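Local atomic coordinates of NUDIX hydrolase (Nitrosomonas europaea, PDB entry 2B0V), a protein that probably hydrolyses phosphate linkages in nucleoside di- and triphosphates and thiamine diphosphate, as a magnesium-dependent member of the NudJ subfamily of Nudix hydrolases. Residues E26-T31 against M123-L128; Y73-A78 against T82-F87. All coordinates share one frame; numbering follows the deposited sequence. Where two conformers were deposited one is given.

Contact 1 (E26-T31 against M123-L128); sequences EIPRGT and MHRTPL. With EDO (1,2-ethanediol), chain D.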
loop_
_atom_site.group_PDB
_atom_site.type_symbol
_atom_site.label_atom_id
_atom_site.label_comp_id
_atom_site.label_asym_id
_atom_site.label_seq_id
_atom_site.Cartn_x
_atom_site.Cartn_y
_atom_site.Cartn_z
ATOM N N GLU A 26 11.376 3.621 -1.835
ATOM C CA GLU A 26 11.055 4.158 -3.156
ATOM C C GLU A 26 11.531 5.605 -3.263
ATOM O O GLU A 26 11.738 6.286 -2.254
ATOM C CB GLU A 26 9.539 4.087 -3.409
ATOM C CG GLU A 26 8.730 4.977 -2.436
ATOM C CD GLU A 26 7.237 4.701 -2.526
ATOM O OE1 GLU A 26 6.860 3.634 -3.095
ATOM O OE2 GLU A 26 6.468 5.549 -2.016
ATOM N N ILE A 27 11.750 6.039 -4.495
ATOM C CA ILE A 27 12.142 7.426 -4.743
ATOM C C ILE A 27 11.015 8.020 -5.590
ATOM O O ILE A 27 11.004 7.836 -6.814
ATOM C CB ILE A 27 13.487 7.497 -5.469
ATOM C CG1 ILE A 27 14.561 6.784 -4.636
ATOM C CG2 ILE A 27 13.860 8.940 -5.740
ATOM C CD1 ILE A 27 15.938 6.711 -5.305
ATOM N N PRO A 28 10.052 8.715 -4.940
ATOM C CA PRO A 28 8.869 9.241 -5.663
ATOM C C PRO A 28 9.181 10.406 -6.589
ATOM O O PRO A 28 8.493 10.601 -7.608
ATOM C CB PRO A 28 7.939 9.737 -4.533
ATOM C CG PRO A 28 8.500 9.188 -3.273
ATOM C CD PRO A 28 9.992 9.027 -3.503
ATOM N N ARG A 29 10.177 11.198 -6.226
ATOM C CA ARG A 29 10.602 12.327 -7.035
ATOM C C ARG A 29 12.012 12.597 -6.605
ATOM O O ARG A 29 12.427 12.168 -5.520
ATOM C CB ARG A 29 9.713 13.562 -6.787
ATOM C CG ARG A 29 9.829 14.179 -5.381
ATOM C CD ARG A 29 8.702 15.196 -5.083
ATOM N NE ARG A 29 7.388 14.695 -5.514
ATOM C CZ ARG A 29 6.607 13.877 -4.804
ATOM N NH1 ARG A 29 6.979 13.470 -3.592
ATOM N NH2 ARG A 29 5.443 13.468 -5.308
ATOM N N GLY A 30 12.768 13.278 -7.454
ATOM C CA GLY A 30 14.131 13.630 -7.102
ATOM C C GLY A 30 14.975 12.424 -6.765
ATOM O O GLY A 30 14.998 11.440 -7.518
ATOM N N THR A 31 15.631 12.480 -5.605
ATOM C CA THR A 31 16.575 11.445 -5.203
ATOM C C THR A 31 16.316 10.812 -3.827
ATOM O O THR A 31 16.910 9.776 -3.500
ATOM C CB THR A 31 18.009 11.987 -5.229
ATOM O OG1 THR A 31 18.065 13.218 -4.495
ATOM C CG2 THR A 31 18.458 12.227 -6.668
HETATM N N MSE A 123 11.545 9.269 7.276
HETATM C CA MSE A 123 11.614 8.970 5.822
HETATM C C MSE A 123 10.339 8.253 5.338
HETATM O O MSE A 123 10.278 7.812 4.195
HETATM C CB MSE A 123 12.882 8.198 5.440
HETATM C CG MSE A 123 12.978 6.827 6.045
HETATM SE SE MSE A 123 14.636 5.901 5.508
HETATM C CE MSE A 123 13.970 5.213 3.844
ATOM N N HIS A 124 9.301 8.174 6.178
ATOM C CA HIS A 124 8.027 7.637 5.671
ATOM C C HIS A 124 7.502 8.567 4.578
ATOM O O HIS A 124 7.575 9.810 4.697
ATOM C CB HIS A 124 6.987 7.543 6.760
ATOM C CG HIS A 124 7.254 6.481 7.765
ATOM N ND1 HIS A 124 6.341 6.156 8.739
ATOM C CD2 HIS A 124 8.317 5.664 7.948
ATOM C CE1 HIS A 124 6.843 5.213 9.513
ATOM N NE2 HIS A 124 8.036 4.889 9.051
ATOM N N ARG A 125 6.920 7.964 3.539
ATOM C CA ARG A 125 6.378 8.766 2.454
ATOM C C ARG A 125 5.283 9.742 2.930
ATOM O O ARG A 125 5.267 10.904 2.529
ATOM C CB ARG A 125 5.886 7.867 1.318
ATOM C CG ARG A 125 5.153 8.604 0.220
ATOM C CD ARG A 125 5.943 8.602 -1.033
ATOM N NE ARG A 125 5.306 9.291 -2.174
ATOM C CZ ARG A 125 4.810 8.687 -3.262
ATOM N NH1 ARG A 125 4.822 7.351 -3.378
ATOM N NH2 ARG A 125 4.288 9.427 -4.252
ATOM N N THR A 126 4.398 9.275 3.795
ATOM C CA THR A 126 3.321 10.140 4.349
ATOM C C THR A 126 3.031 9.665 5.765
ATOM O O THR A 126 3.476 8.587 6.145
ATOM C CB THR A 126 1.987 9.997 3.553
ATOM O OG1 THR A 126 1.426 8.705 3.803
ATOM C CG2 THR A 126 2.171 10.216 2.012
ATOM N N PRO A 127 2.273 10.463 6.545
ATOM C CA PRO A 127 1.839 10.015 7.858
ATOM C C PRO A 127 0.977 8.745 7.833
ATOM O O PRO A 127 0.826 8.072 8.881
ATOM C CB PRO A 127 1.037 11.222 8.386
ATOM C CG PRO A 127 1.606 12.378 7.663
ATOM C CD PRO A 127 1.793 11.836 6.274
ATOM N N LEU A 128 0.445 8.386 6.660
ATOM C CA LEU A 128 -0.404 7.199 6.544
ATOM C C LEU A 128 0.345 5.883 6.639
ATOM O O LEU A 128 -0.260 4.827 6.928
ATOM C CB LEU A 128 -1.225 7.236 5.253
ATOM C CG LEU A 128 -2.101 8.454 4.974
ATOM C CD1 LEU A 128 -3.019 8.026 3.854
ATOM C CD2 LEU A 128 -2.878 8.945 6.220
HETATM C C1 EDO D . 3.615 3.954 -5.480
HETATM O O1 EDO D . 3.285 4.782 -4.319
HETATM C C2 EDO D . 2.918 4.322 -6.809
HETATM O O2 EDO D . 2.770 3.214 -7.755
#
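Glu-26 OE2 is gripped by two donors, Arg-125 NH1 across the contact and the side-chain amide ND2 of Asn-36. The bond from Arg-125 NH1 to Glu-26 OE2 measures 2.8 Å and is part of a salt bridge, bent to 151° at the hydrogen. NH1 comes from above the carboxylate plane, 50° out of it, and the two charged groups stand steeply to each other, so a single oxygen takes the bond. Arg-125 CD also lies beside this oxygen, 3.3 Å from Glu-26 OE2. A bend at chi2 (111°) turns the arginine chain toward the carboxylate; it is extended at the next bond and turns again at the guanidinium.

Pro-28 lies over one face of that guanidinium: its CG is 3.4 Å from Arg-125 NE, and its CB sits above CZ toward the rim of the group. A 1,2-ethanediol, probably from the crystallisation liquor, takes a weak bond at the edge, from Arg-125 NH1 to its O1 (3.1 Å). It is also hydrogen-bonded to Glu-59 of Nudix-box helix 48-60, so the contact probably borders the catalytic cleft. Arg-29 brings a like charge close, with NH2 4.3 Å from Arg-125 NH2, and the carboxylate of Glu-26 is likely to offset part of that repulsion. Shortening Glu-26 to an alanine is likely to leave the Arg-125 guanidinium without its countercharge and less held on the proline, and the Asn-36 amide without this acceptor.

Glu-26 ends strand 20-26, followed by a loop to strand 34-36. The partner loop joins helix 114-119 to helix 128-137; backbone bonds between Leu-35 and both Met-123 and Arg-125 fasten it to strand 34-36, which thus lies between the end of strand 20-26 and this loop.

Contact 2 (Y73-A78 against T82-F87); sequences YHWTCA and TTYLRF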
loop_
_atom_site.group_PDB
_atom_site.type_symbol
_atom_site.label_atom_id
_atom_site.label_comp_id
_atom_site.label_asym_id
_atom_site.label_seq_id
_atom_site.Cartn_x
_atom_site.Cartn_y
_atom_site.Cartn_z
ATOM N N TYR A 73 -8.625 6.371 3.995
ATOM C CA TYR A 73 -8.017 7.604 4.547
ATOM C C TYR A 73 -8.154 8.727 3.574
ATOM O O TYR A 73 -7.784 8.579 2.412
ATOM C CB TYR A 73 -6.497 7.375 4.875
ATOM C CG TYR A 73 -6.310 6.199 5.824
ATOM C CD1 TYR A 73 -6.324 6.399 7.221
ATOM C CD2 TYR A 73 -6.201 4.892 5.340
ATOM C CE1 TYR A 73 -6.188 5.319 8.103
ATOM C CE2 TYR A 73 -6.098 3.807 6.228
ATOM C CZ TYR A 73 -6.111 4.043 7.608
ATOM O OH TYR A 73 -6.018 2.988 8.476
ATOM N N HIS A 74 -8.715 9.836 4.042
ATOM C CA HIS A 74 -9.011 10.956 3.173
ATOM C C HIS A 74 -8.155 12.107 3.676
ATOM O O HIS A 74 -8.384 12.626 4.755
ATOM C CB HIS A 74 -10.532 11.243 3.292
ATOM C CG HIS A 74 -11.003 12.438 2.518
ATOM N ND1 HIS A 74 -12.278 12.939 2.653
ATOM C CD2 HIS A 74 -10.366 13.249 1.644
ATOM C CE1 HIS A 74 -12.424 13.988 1.866
ATOM N NE2 HIS A 74 -11.268 14.223 1.267
ATOM N N TRP A 75 -7.141 12.481 2.911
ATOM C CA TRP A 75 -6.285 13.584 3.367
ATOM C C TRP A 75 -5.706 14.395 2.242
ATOM O O TRP A 75 -5.757 13.982 1.091
ATOM C CB TRP A 75 -5.197 13.038 4.268
ATOM C CG TRP A 75 -4.020 12.610 3.555
ATOM C CD1 TRP A 75 -2.804 13.259 3.490
ATOM C CD2 TRP A 75 -3.899 11.444 2.772
ATOM N NE1 TRP A 75 -1.943 12.553 2.706
ATOM C CE2 TRP A 75 -2.579 11.432 2.245
ATOM C CE3 TRP A 75 -4.776 10.404 2.451
ATOM C CZ2 TRP A 75 -2.111 10.416 1.427
ATOM C CZ3 TRP A 75 -4.311 9.372 1.639
ATOM C CH2 TRP A 75 -2.992 9.389 1.126
ATOM N N THR A 76 -5.164 15.563 2.577
ATOM C CA THR A 76 -4.495 16.404 1.598
ATOM C C THR A 76 -3.026 16.530 1.960
ATOM O O THR A 76 -2.685 16.821 3.098
ATOM C CB THR A 76 -5.139 17.793 1.523
ATOM O OG1 THR A 76 -6.529 17.614 1.224
ATOM C CG2 THR A 76 -4.471 18.632 0.424
ATOM N N CYS A 77 -2.181 16.237 0.985
ATOM C CA CYS A 77 -0.759 16.373 1.133
ATOM C C CYS A 77 -0.449 17.852 0.925
ATOM O O CYS A 77 -0.642 18.371 -0.175
ATOM C CB CYS A 77 -0.072 15.508 0.081
ATOM S SG CYS A 77 1.695 15.804 0.015
ATOM N N ALA A 78 -0.032 18.542 1.987
ATOM C CA ALA A 78 0.186 19.996 1.915
ATOM C C ALA A 78 1.285 20.400 0.912
ATOM O O ALA A 78 1.191 21.450 0.257
ATOM C CB ALA A 78 0.487 20.559 3.304
ATOM N N THR A 82 -2.427 18.043 -3.124
ATOM C CA THR A 82 -3.277 17.000 -3.685
ATOM C C THR A 82 -4.043 16.219 -2.608
ATOM O O THR A 82 -3.451 15.790 -1.612
ATOM C CB THR A 82 -2.457 16.009 -4.525
ATOM O OG1 THR A 82 -1.720 16.726 -5.531
ATOM C CG2 THR A 82 -3.379 14.966 -5.176
ATOM N N THR A 83 -5.348 16.060 -2.828
ATOM C CA THR A 83 -6.209 15.281 -1.918
ATOM C C THR A 83 -6.301 13.838 -2.387
ATOM O O THR A 83 -6.468 13.550 -3.567
ATOM C CB THR A 83 -7.626 15.900 -1.766
ATOM O OG1 THR A 83 -7.476 17.237 -1.279
ATOM C CG2 THR A 83 -8.465 15.138 -0.744
ATOM N N TYR A 84 -6.202 12.931 -1.429
ATOM C CA TYR A 84 -6.169 11.519 -1.727
ATOM C C TYR A 84 -7.244 10.805 -0.932
ATOM O O TYR A 84 -7.602 11.250 0.162
ATOM C CB TYR A 84 -4.821 10.919 -1.296
ATOM C CG TYR A 84 -3.647 11.424 -2.075
ATOM C CD1 TYR A 84 -3.293 10.837 -3.299
ATOM C CD2 TYR A 84 -2.885 12.491 -1.598
ATOM C CE1 TYR A 84 -2.185 11.317 -4.034
ATOM C CE2 TYR A 84 -1.774 12.972 -2.324
ATOM C CZ TYR A 84 -1.443 12.382 -3.525
ATOM O OH TYR A 84 -0.360 12.873 -4.224
ATOM N N LEU A 85 -7.742 9.724 -1.521
ATOM C CA LEU A 85 -8.595 8.790 -0.822
ATOM C C LEU A 85 -7.926 7.412 -0.943
ATOM O O LEU A 85 -7.963 6.783 -2.018
ATOM C CB LEU A 85 -9.993 8.800 -1.473
ATOM C CG LEU A 85 -11.078 8.060 -0.726
ATOM C CD1 LEU A 85 -11.360 8.632 0.680
ATOM C CD2 LEU A 85 -12.356 8.118 -1.592
ATOM N N ARG A 86 -7.312 6.961 0.163
ATOM C CA ARG A 86 -6.490 5.768 0.144
ATOM C C ARG A 86 -7.251 4.611 0.735
ATOM O O ARG A 86 -7.533 4.602 1.941
ATOM C CB ARG A 86 -5.215 5.961 0.979
ATOM C CG ARG A 86 -4.383 4.658 1.134
ATOM C CD ARG A 86 -3.217 4.862 2.175
ATOM N NE ARG A 86 -1.927 4.977 1.485
ATOM C CZ ARG A 86 -0.756 4.500 1.906
ATOM N NH1 ARG A 86 -0.627 3.846 3.042
ATOM N NH2 ARG A 86 0.309 4.653 1.128
ATOM N N PHE A 87 -7.595 3.632 -0.108
ATOM C CA PHE A 87 -8.231 2.389 0.391
ATOM C C PHE A 87 -7.144 1.426 0.759
ATOM O O PHE A 87 -6.374 1.061 -0.114
ATOM C CB PHE A 87 -9.038 1.751 -0.722
ATOM C CG PHE A 87 -10.316 2.508 -1.048
ATOM C CD1 PHE A 87 -11.562 2.018 -0.610
ATOM C CD2 PHE A 87 -10.257 3.712 -1.788
ATOM C CE1 PHE A 87 -12.754 2.733 -0.901
ATOM C CE2 PHE A 87 -11.445 4.444 -2.090
ATOM C CZ PHE A 87 -12.687 3.955 -1.644
#
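Trp-75 packs its indole against Tyr-84 on the tight face of this strand pair. Tyr-84 CB stands over the six-membered ring, a CH-pi contact 3.6 Å from the ring centroid, while Arg-86 CB meets the edge of the same ring, 3.6 Å from Trp-75 CZ3. With chi1 at 88°, the tryptophan CG lies between its backbone N and carbonyl carbon, which carries the indole across to the other strand. The two aromatic planes are 26° apart but slid past each other, leaving little overlap. Cys-77 CB touches the edge of the tyrosine ring, 3.9 Å from Tyr-84 CE2. Three polar ends turn to partners outside the pair: Tyr-84 OH to Asn-80, Tyr-73 OH to Asp-135, and the Arg-86 guanidinium to Asn-36 and Gln-37.

The opposite face is sparser and more exposed. There Thr-76 OG1 and Thr-83 OG1 share a 2.7 Å hydrogen bond, and the His-74 ring turns its edge to the Thr-83 methyl, with NE2 3.6 Å from CG2.

Between the faces, Tyr-73 with Arg-86 and Trp-75 with Tyr-84 form hydrogen-bonded pairs, alternating with the non-hydrogen-bonded pairs His-74/Leu-85 and Thr-76/Thr-83. Toward the turn, the return bond from Thr-82 N to Cys-77 O is long and weak. With a short turn between them, strands 62-77 and 82-96 form a beta hairpin in the mixed sheet of the Nudix fold.

In the fold
Contact 1 is partly buried and contact 2 a surface contact; both centres lie about 13 Å from the centre of the chain. Contact 1 joins two loops distant in sequence through one buried carboxylate and an exposed arginine; contact 2 buries more than three times the surface between adjacent strands, by backbone bonds and aromatic packing. Along the chain the hairpin is nested within the loop that contact 1 closes. Leu-128, in the second segment of contact 1 though not in its touching pairs, packs on Tyr-73 and Arg-86 in the conformer given. Asn-36 is shared as well: its ND2 serves Glu-26 and its OD1 serves Arg-86, so both contacts meet the same side chain of strand 34-36.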